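Local coordinates for putative cytoplasmic protein (Salmonella typhimurium, PDB 2GK3) that is of unknown function but assembles as a hexamer and probably has a class I glutamine amidotransferase-like fold, at residues 44-49 with 242-247; 185-190 with 230-234. Numbering follows the deposited sequence.

Interaction 1. Residues 44-49 with 242-247; sequences WLLECL and YTDLWV
Tyr-242, Leu-45 and Cys-48 make up the heart of this helix-helix contact. Both segments are regular alpha helix, and their axes cross at -78°, almost perpendicular, 9.7 Å apart at closest approach. The backbones come nearest at Cys-48 and Thr-243, with CA atoms 5.8 Å apart, and Leu-49 faces Val-247 at 6.5 Å between CA atoms. Tyr-242, in a t rotamer, reaches across the first turn of helix 43-51: its CE2 lies 3.4 Å from Trp-44 CD1, and its OH is 3.7 Å from Leu-45 CG while hydrogen bonding to the carbonyl of Cys-227. The five-membered ring of Trp-44 and the Tyr-242 ring have centroids 4.8 Å apart and planes inclined by 31°. Leu-45, chi1 -153°, lays CD2 over one face of the Trp-246 indole, 4.1 Å from the centroid of its five-membered ring, an off-centre CH-pi contact. Cys-48, chi1 m, sets SG at the edge of the Tyr-242 ring, 4.0 Å from CD2, a sulfur-aromatic contact, and its CB sits 3.5 Å from Thr-243 OG1. Leu-49 CD2 closes the far end, 3.9 Å from both Trp-246 CB and Val-247 CG2. With Leu-45 also resting on Phe-15 of strand 12-28 and Trp-246 meeting Phe-223 of strand 218-223 edge-to-face, this is the packing of two helices on one face of the central parallel sheet, as expected of the flavodoxin-like alpha/beta core of class I glutamine amidotransferases.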
ATOM      1  N   TRP E  44      24.208  12.264  11.225  1.00 40.42           N
ATOM      2  CA  TRP E  44      24.830  13.155  12.209  1.00 40.73           C
ATOM      3  C   TRP E  44      25.584  12.429  13.324  1.00 40.20           C
ATOM      4  O   TRP E  44      26.786  12.661  13.533  1.00 40.23           O
ATOM      5  CB  TRP E  44      23.782  14.087  12.822  1.00 42.17           C
ATOM      6  CG  TRP E  44      24.317  15.022  13.885  1.00 43.31           C
ATOM      7  CD1 TRP E  44      23.891  15.120  15.177  1.00 45.06           C
ATOM      8  CD2 TRP E  44      25.366  15.994  13.734  1.00 44.54           C
ATOM      9  NE1 TRP E  44      24.601  16.097  15.845  1.00 45.36           N
ATOM     10  CE2 TRP E  44      25.513  16.647  14.982  1.00 45.23           C
ATOM     11  CE3 TRP E  44      26.183  16.386  12.662  1.00 44.75           C
ATOM     12  CZ2 TRP E  44      26.449  17.672  15.189  1.00 45.42           C
ATOM     13  CZ3 TRP E  44      27.117  17.394  12.865  1.00 44.95           C
ATOM     14  CH2 TRP E  44      27.243  18.030  14.121  1.00 45.75           C
ATOM     15  N   LEU E  45      24.870  11.574  14.050  1.00 39.16           N
ATOM     16  CA  LEU E  45      25.467  10.804  15.119  1.00 38.52           C
ATOM     17  C   LEU E  45      26.713  10.068  14.617  1.00 37.80           C
ATOM     18  O   LEU E  45      27.776  10.172  15.216  1.00 38.11           O
ATOM     19  CB  LEU E  45      24.465   9.787  15.663  1.00 38.46           C
ATOM     20  CG  LEU E  45      24.559   9.297  17.113  1.00 38.77           C
ATOM     21  CD1 LEU E  45      24.071   7.861  17.215  1.00 38.32           C
ATOM     22  CD2 LEU E  45      25.936   9.431  17.752  1.00 38.74           C
ATOM     23  N   LEU E  46      26.578   9.323  13.525  1.00 36.80           N
ATOM     24  CA  LEU E  46      27.695   8.532  13.001  1.00 36.47           C
ATOM     25  C   LEU E  46      28.920   9.398  12.648  1.00 35.88           C
ATOM     26  O   LEU E  46      30.049   8.963  12.821  1.00 36.64           O
ATOM     27  CB  LEU E  46      27.246   7.675  11.800  1.00 36.32           C
ATOM     28  CG  LEU E  46      26.140   6.637  12.057  1.00 35.78           C
ATOM     29  CD1 LEU E  46      25.587   6.097  10.753  1.00 35.01           C
ATOM     30  CD2 LEU E  46      26.617   5.501  12.965  1.00 33.82           C
ATOM     31  N   GLU E  47      28.680  10.617  12.179  0.50 34.82           N
ATOM     32  CA  GLU E  47      29.741  11.567  11.913  0.50 34.28           C
ATOM     33  C   GLU E  47      30.444  11.993  13.198  0.50 34.39           C
ATOM     34  O   GLU E  47      31.658  12.154  13.226  0.50 33.91           O
ATOM     35  CB  GLU E  47      29.180  12.775  11.154  0.50 33.86           C
ATOM     36  CG  GLU E  47      30.200  13.807  10.706  0.50 32.57           C
ATOM     37  CD  GLU E  47      31.414  13.202  10.021  0.50 32.13           C
ATOM     38  OE1 GLU E  47      31.282  12.146   9.357  0.50 31.55           O
ATOM     39  OE2 GLU E  47      32.509  13.788  10.153  0.50 30.48           O
ATOM     40  N   CYS E  48      29.674  12.161  14.266  1.00 35.28           N
ATOM     41  CA  CYS E  48      30.212  12.562  15.569  1.00 35.41           C
ATOM     42  C   CYS E  48      31.053  11.467  16.185  1.00 35.39           C
ATOM     43  O   CYS E  48      32.092  11.741  16.792  1.00 35.44           O
ATOM     44  CB  CYS E  48      29.086  12.918  16.540  1.00 35.32           C
ATOM     45  SG  CYS E  48      28.147  14.386  16.147  1.00 38.42           S
ATOM     46  N   LEU E  49      30.593  10.228  16.057  1.00 35.69           N
ATOM     47  CA  LEU E  49      31.353   9.087  16.567  1.00 36.74           C
ATOM     48  C   LEU E  49      32.648   8.901  15.788  1.00 37.34           C
ATOM     49  O   LEU E  49      33.673   8.539  16.373  1.00 37.64           O
ATOM     50  CB  LEU E  49      30.512   7.795  16.565  1.00 36.80           C
ATOM     51  CG  LEU E  49      29.173   7.884  17.331  1.00 36.39           C
ATOM     52  CD1 LEU E  49      28.258   6.688  17.059  1.00 35.44           C
ATOM     53  CD2 LEU E  49      29.398   8.079  18.828  1.00 36.56           C
ATOM     54  N   TYR E 242      26.523  16.551  23.034  1.00 37.34           N
ATOM     55  CA  TYR E 242      25.941  15.468  22.249  1.00 37.09           C
ATOM     56  C   TYR E 242      26.976  14.375  21.996  1.00 37.40           C
ATOM     57  O   TYR E 242      26.720  13.189  22.258  1.00 37.23           O
ATOM     58  CB  TYR E 242      25.397  16.010  20.939  1.00 36.43           C
ATOM     59  CG  TYR E 242      24.647  15.035  20.058  1.00 36.24           C
ATOM     60  CD1 TYR E 242      23.286  14.757  20.267  1.00 36.73           C
ATOM     61  CD2 TYR E 242      25.271  14.444  18.972  1.00 35.88           C
ATOM     62  CE1 TYR E 242      22.586  13.887  19.425  1.00 37.16           C
ATOM     63  CE2 TYR E 242      24.585  13.567  18.126  1.00 37.12           C
ATOM     64  CZ  TYR E 242      23.250  13.291  18.346  1.00 37.02           C
ATOM     65  OH  TYR E 242      22.599  12.417  17.485  1.00 35.08           O
ATOM     66  N   THR E 243      28.153  14.789  21.520  1.00 37.52           N
ATOM     67  CA  THR E 243      29.194  13.848  21.113  1.00 37.76           C
ATOM     68  C   THR E 243      29.699  13.083  22.303  1.00 37.90           C
ATOM     69  O   THR E 243      29.794  11.855  22.250  1.00 38.91           O
ATOM     70  CB  THR E 243      30.401  14.548  20.395  1.00 37.65           C
ATOM     71  OG1 THR E 243      29.964  15.100  19.146  1.00 38.10           O
ATOM     72  CG2 THR E 243      31.526  13.561  20.127  1.00 35.74           C
ATOM     73  N   ASP E 244      30.027  13.811  23.370  1.00 38.09           N
ATOM     74  CA  ASP E 244      30.581  13.210  24.588  1.00 38.09           C
ATOM     75  C   ASP E 244      29.612  12.237  25.227  1.00 37.15           C
ATOM     76  O   ASP E 244      30.034  11.230  25.771  1.00 36.83           O
ATOM     77  CB  ASP E 244      30.978  14.281  25.616  1.00 38.78           C
ATOM     78  CG  ASP E 244      32.135  15.153  25.148  1.00 41.26           C
ATOM     79  OD1 ASP E 244      32.841  14.780  24.170  1.00 43.02           O
ATOM     80  OD2 ASP E 244      32.339  16.217  25.774  1.00 44.29           O
ATOM     81  N   LEU E 245      28.319  12.557  25.163  1.00 36.56           N
ATOM     82  CA  LEU E 245      27.276  11.681  25.698  1.00 36.12           C
ATOM     83  C   LEU E 245      27.395  10.299  25.073  1.00 35.09           C
ATOM     84  O   LEU E 245      27.618   9.323  25.770  1.00 34.49           O
ATOM     85  CB  LEU E 245      25.873  12.262  25.450  1.00 35.90           C
ATOM     86  CG  LEU E 245      24.637  11.390  25.737  1.00 36.37           C
ATOM     87  CD1 LEU E 245      24.569  10.868  27.194  1.00 35.68           C
ATOM     88  CD2 LEU E 245      23.364  12.147  25.396  1.00 36.71           C
ATOM     89  N   TRP E 246      27.291  10.245  23.750  1.00 34.71           N
ATOM     90  CA  TRP E 246      27.275   8.983  23.029  1.00 34.07           C
ATOM     91  C   TRP E 246      28.618   8.288  23.096  1.00 34.17           C
ATOM     92  O   TRP E 246      28.679   7.070  23.258  1.00 34.34           O
ATOM     93  CB  TRP E 246      26.841   9.211  21.583  1.00 33.93           C
ATOM     94  CG  TRP E 246      25.463   9.763  21.497  1.00 33.92           C
ATOM     95  CD1 TRP E 246      25.101  11.022  21.103  1.00 33.25           C
ATOM     96  CD2 TRP E 246      24.250   9.090  21.867  1.00 33.83           C
ATOM     97  NE1 TRP E 246      23.728  11.171  21.184  1.00 32.91           N
ATOM     98  CE2 TRP E 246      23.182  10.000  21.651  1.00 34.48           C
ATOM     99  CE3 TRP E 246      23.960   7.802  22.353  1.00 34.21           C
ATOM    100  CZ2 TRP E 246      21.836   9.660  21.896  1.00 33.30           C
ATOM    101  CZ3 TRP E 246      22.624   7.463  22.597  1.00 33.59           C
ATOM    102  CH2 TRP E 246      21.583   8.397  22.366  1.00 34.09           C
ATOM    103  N   VAL E 247      29.689   9.077  22.991  1.00 34.58           N
ATOM    104  CA  VAL E 247      31.055   8.558  23.044  1.00 34.47           C
ATOM    105  C   VAL E 247      31.351   7.996  24.434  1.00 34.43           C
ATOM    106  O   VAL E 247      31.816   6.857  24.551  1.00 34.26           O
ATOM    107  CB  VAL E 247      32.115   9.629  22.555  1.00 34.41           C
ATOM    108  CG1 VAL E 247      33.516   9.321  23.054  1.00 33.71           C
ATOM    109  CG2 VAL E 247      32.141   9.672  21.038  1.00 34.94           C
TER

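Interaction 2. Residues 185-190 with 230-234; sequences VFLGYN and HWGTQ
Two hydrogen bonds join the segments: Thr-233 OG1 donates to Val-185 O at 2.6 Å, and Leu-187 N to Trp-231 O at 2.9 Å and 165°. Thr-233, chi1 p, sits at the N-cap of helix 234-237, and its OG1 also accepts from Phe-236 N. A water links Leu-187 O (2.7 Å) to His-230 NE2 (2.8 Å). Residues 185-186 are extended, the chain turns a corner at Leu-187 (phi/psi -101/11) and extends again to Asn-190; residues 230-234 form a loop with a cis peptide bond before His-230. Leu-187 and Trp-231 are in register, their CA atoms 4.3 Å apart. The loop between strand 218-223 and helix 234-237 docks on this corner, where strand 185-194 of the mixed sheet changes direction, and a glycerol, probably from the crystallisation liquor, hydrogen bonds to His-230 ND1 and Trp-231 N and may mark a pocket. Trp-231, chi1 m and chi2 2°, lays its indole along the backbone of Gly-188 and Tyr-189. Gly-188 CA lies 3.4 Å from the centroid of the five-membered ring of Trp-231, over its face, where a CB would clash with Trp-231 NE1; that nitrogen hydrogen bonds to Glu-160. Asn-190 OD1, which accepts from Gly-126 N, lies at the edge of the indole, 3.5 Å from Trp-231 CZ3. Leu-187 CD1 packs 3.8 Å from Thr-233 CG2, and His-230 meets Phe-98 of a neighbouring subunit edge-to-face.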
ATOM      1  N   VAL E 185      15.889  19.791  25.240  1.00 35.42           N
ATOM      2  CA  VAL E 185      14.525  19.331  25.158  1.00 34.65           C
ATOM      3  C   VAL E 185      14.404  18.150  24.168  1.00 33.95           C
ATOM      4  O   VAL E 185      15.147  18.068  23.178  1.00 34.10           O
ATOM      5  CB  VAL E 185      13.621  20.553  24.816  1.00 34.84           C
ATOM      6  CG1 VAL E 185      12.371  20.178  24.056  1.00 35.58           C
ATOM      7  CG2 VAL E 185      13.284  21.336  26.112  1.00 35.76           C
ATOM      8  N   PHE E 186      13.486  17.229  24.480  1.00 32.83           N
ATOM      9  CA  PHE E 186      13.149  16.061  23.667  1.00 31.17           C
ATOM     10  C   PHE E 186      11.669  16.079  23.429  1.00 30.82           C
ATOM     11  O   PHE E 186      10.914  16.556  24.284  1.00 31.42           O
ATOM     12  CB  PHE E 186      13.510  14.768  24.393  1.00 30.68           C
ATOM     13  CG  PHE E 186      14.957  14.628  24.642  1.00 30.28           C
ATOM     14  CD1 PHE E 186      15.553  15.287  25.722  1.00 28.15           C
ATOM     15  CD2 PHE E 186      15.745  13.879  23.769  1.00 29.93           C
ATOM     16  CE1 PHE E 186      16.915  15.211  25.939  1.00 27.83           C
ATOM     17  CE2 PHE E 186      17.111  13.789  23.965  1.00 29.90           C
ATOM     18  CZ  PHE E 186      17.706  14.455  25.051  1.00 29.40           C
ATOM     19  N   LEU E 187      11.240  15.553  22.281  1.00 29.96           N
ATOM     20  CA  LEU E 187       9.830  15.627  21.901  1.00 29.13           C
ATOM     21  C   LEU E 187       9.075  14.311  22.159  1.00 28.54           C
ATOM     22  O   LEU E 187       7.924  14.131  21.748  1.00 27.77           O
ATOM     23  CB  LEU E 187       9.703  16.138  20.459  1.00 29.17           C
ATOM     24  CG  LEU E 187       9.515  17.660  20.197  1.00 30.72           C
ATOM     25  CD1 LEU E 187      10.041  18.611  21.264  1.00 30.02           C
ATOM     26  CD2 LEU E 187      10.055  18.076  18.874  1.00 29.57           C
ATOM     27  N   GLY E 188       9.727  13.402  22.880  1.00 28.27           N
ATOM     28  CA  GLY E 188       9.176  12.073  23.090  1.00 27.54           C
ATOM     29  C   GLY E 188      10.215  11.071  23.533  1.00 27.49           C
ATOM     30  O   GLY E 188      11.414  11.338  23.466  1.00 27.04           O
ATOM     31  N   TYR E 189       9.739   9.921  24.011  1.00 27.10           N
ATOM     32  CA  TYR E 189      10.599   8.851  24.499  1.00 27.34           C
ATOM     33  C   TYR E 189       9.798   7.562  24.653  1.00 27.22           C
ATOM     34  O   TYR E 189       8.560   7.596  24.669  1.00 27.13           O
ATOM     35  CB  TYR E 189      11.288   9.240  25.825  1.00 27.57           C
ATOM     36  CG  TYR E 189      10.340   9.459  27.005  1.00 27.24           C
ATOM     37  CD1 TYR E 189      10.147   8.458  27.958  1.00 27.30           C
ATOM     38  CD2 TYR E 189       9.671  10.671  27.173  1.00 27.81           C
ATOM     39  CE1 TYR E 189       9.306   8.649  29.052  1.00 28.25           C
ATOM     40  CE2 TYR E 189       8.824  10.887  28.266  1.00 29.38           C
ATOM     41  CZ  TYR E 189       8.644   9.868  29.204  1.00 29.37           C
ATOM     42  OH  TYR E 189       7.789  10.055  30.272  1.00 28.72           O
ATOM     43  N   ASN E 190      10.515   6.441  24.740  1.00 27.16           N
ATOM     44  CA  ASN E 190       9.935   5.153  25.110  1.00 27.36           C
ATOM     45  C   ASN E 190       9.917   5.025  26.629  1.00 27.82           C
ATOM     46  O   ASN E 190      10.961   5.178  27.286  1.00 27.33           O
ATOM     47  CB  ASN E 190      10.748   4.001  24.526  1.00 26.96           C
ATOM     48  CG  ASN E 190      10.709   3.952  23.012  1.00 26.75           C
ATOM     49  OD1 ASN E 190      11.662   4.364  22.352  1.00 29.18           O
ATOM     50  ND2 ASN E 190       9.620   3.443  22.455  1.00 24.86           N
ATOM     51  N   HIS E 230      12.030  12.908  15.063  1.00 33.20           N
ATOM     52  CA  HIS E 230      11.579  14.165  15.728  1.00 32.58           C
ATOM     53  C   HIS E 230      11.768  14.231  17.255  1.00 32.21           C
ATOM     54  O   HIS E 230      11.743  15.308  17.826  1.00 32.62           O
ATOM     55  CB  HIS E 230      10.150  14.555  15.312  1.00 32.46           C
ATOM     56  CG  HIS E 230       9.061  13.853  16.069  1.00 32.50           C
ATOM     57  ND1 HIS E 230       8.802  12.504  15.937  1.00 31.77           N
ATOM     58  CD2 HIS E 230       8.143  14.327  16.945  1.00 33.40           C
ATOM     59  CE1 HIS E 230       7.778  12.176  16.704  1.00 32.88           C
ATOM     60  NE2 HIS E 230       7.362  13.265  17.331  1.00 34.34           N
ATOM     61  N   TRP E 231      11.971  13.092  17.908  1.00 32.17           N
ATOM     62  CA  TRP E 231      12.154  13.062  19.366  1.00 31.56           C
ATOM     63  C   TRP E 231      13.450  13.730  19.809  1.00 32.58           C
ATOM     64  O   TRP E 231      13.447  14.491  20.784  1.00 32.45           O
ATOM     65  CB  TRP E 231      12.135  11.639  19.879  1.00 29.86           C
ATOM     66  CG  TRP E 231      10.791  11.061  19.999  1.00 27.76           C
ATOM     67  CD1 TRP E 231       9.605  11.644  19.660  1.00 27.83           C
ATOM     68  CD2 TRP E 231      10.479   9.742  20.455  1.00 27.48           C
ATOM     69  NE1 TRP E 231       8.567  10.777  19.899  1.00 27.81           N
ATOM     70  CE2 TRP E 231       9.077   9.603  20.398  1.00 27.52           C
ATOM     71  CE3 TRP E 231      11.250   8.664  20.932  1.00 26.76           C
ATOM     72  CZ2 TRP E 231       8.428   8.421  20.786  1.00 27.44           C
ATOM     73  CZ3 TRP E 231      10.591   7.488  21.320  1.00 26.91           C
ATOM     74  CH2 TRP E 231       9.211   7.374  21.229  1.00 26.00           C
ATOM     75  N   GLY E 232      14.553  13.415  19.121  1.00 33.27           N
ATOM     76  CA  GLY E 232      15.808  14.138  19.301  1.00 34.64           C
ATOM     77  C   GLY E 232      15.692  15.475  18.581  1.00 35.65           C
ATOM     78  O   GLY E 232      15.551  15.521  17.362  1.00 35.94           O
ATOM     79  N   THR E 233      15.724  16.568  19.332  1.00 36.84           N
ATOM     80  CA  THR E 233      15.550  17.897  18.745  1.00 38.16           C
ATOM     81  C   THR E 233      16.836  18.418  18.133  1.00 39.10           C
ATOM     82  O   THR E 233      17.918  17.958  18.484  1.00 39.61           O
ATOM     83  CB  THR E 233      15.057  18.917  19.763  1.00 37.68           C
ATOM     84  OG1 THR E 233      15.963  18.947  20.875  1.00 37.56           O
ATOM     85  CG2 THR E 233      13.656  18.560  20.221  1.00 37.64           C
ATOM     86  N   GLN E 234      16.705  19.382  17.219  1.00 40.59           N
ATOM     87  CA  GLN E 234      17.858  20.077  16.649  1.00 41.82           C
ATOM     88  C   GLN E 234      18.708  20.641  17.774  1.00 41.52           C
ATOM     89  O   GLN E 234      19.933  20.656  17.686  1.00 41.40           O
ATOM     90  CB  GLN E 234      17.413  21.209  15.711  1.00 42.75           C
ATOM     91  CG  GLN E 234      16.811  20.754  14.378  1.00 47.07           C
ATOM     92  CD  GLN E 234      17.647  19.664  13.707  1.00 52.48           C
ATOM     93  OE1 GLN E 234      18.824  19.877  13.342  1.00 52.69           O
ATOM     94  NE2 GLN E 234      17.043  18.478  13.552  1.00 54.39           N
TER
HETATM   95  O   HOH W   1       6.105  13.967  19.717  1.00 28.79           O

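How the interactions relate
Both contacts are largely buried, yet they join different parts of the chain and share no secondary-structure element; their centres are about 16 Å apart and their nearest atoms about 6 Å. Interaction 1 brings together two helices distant in sequence through apolar and aromatic side chains, and no other subunit touches it. Interaction 2, whose segments fall between those of interaction 1 in sequence, adds hydrogen bonds to backbone carbonyls, one from a threonine hydroxyl, and a bridging water to the packing of an indole on a glycine backbone, and reaches a neighbouring subunit. Helix 234-237 lies between them: Phe-236 packs on Tyr-242 and Trp-246 of interaction 1 and on Phe-186 of interaction 2.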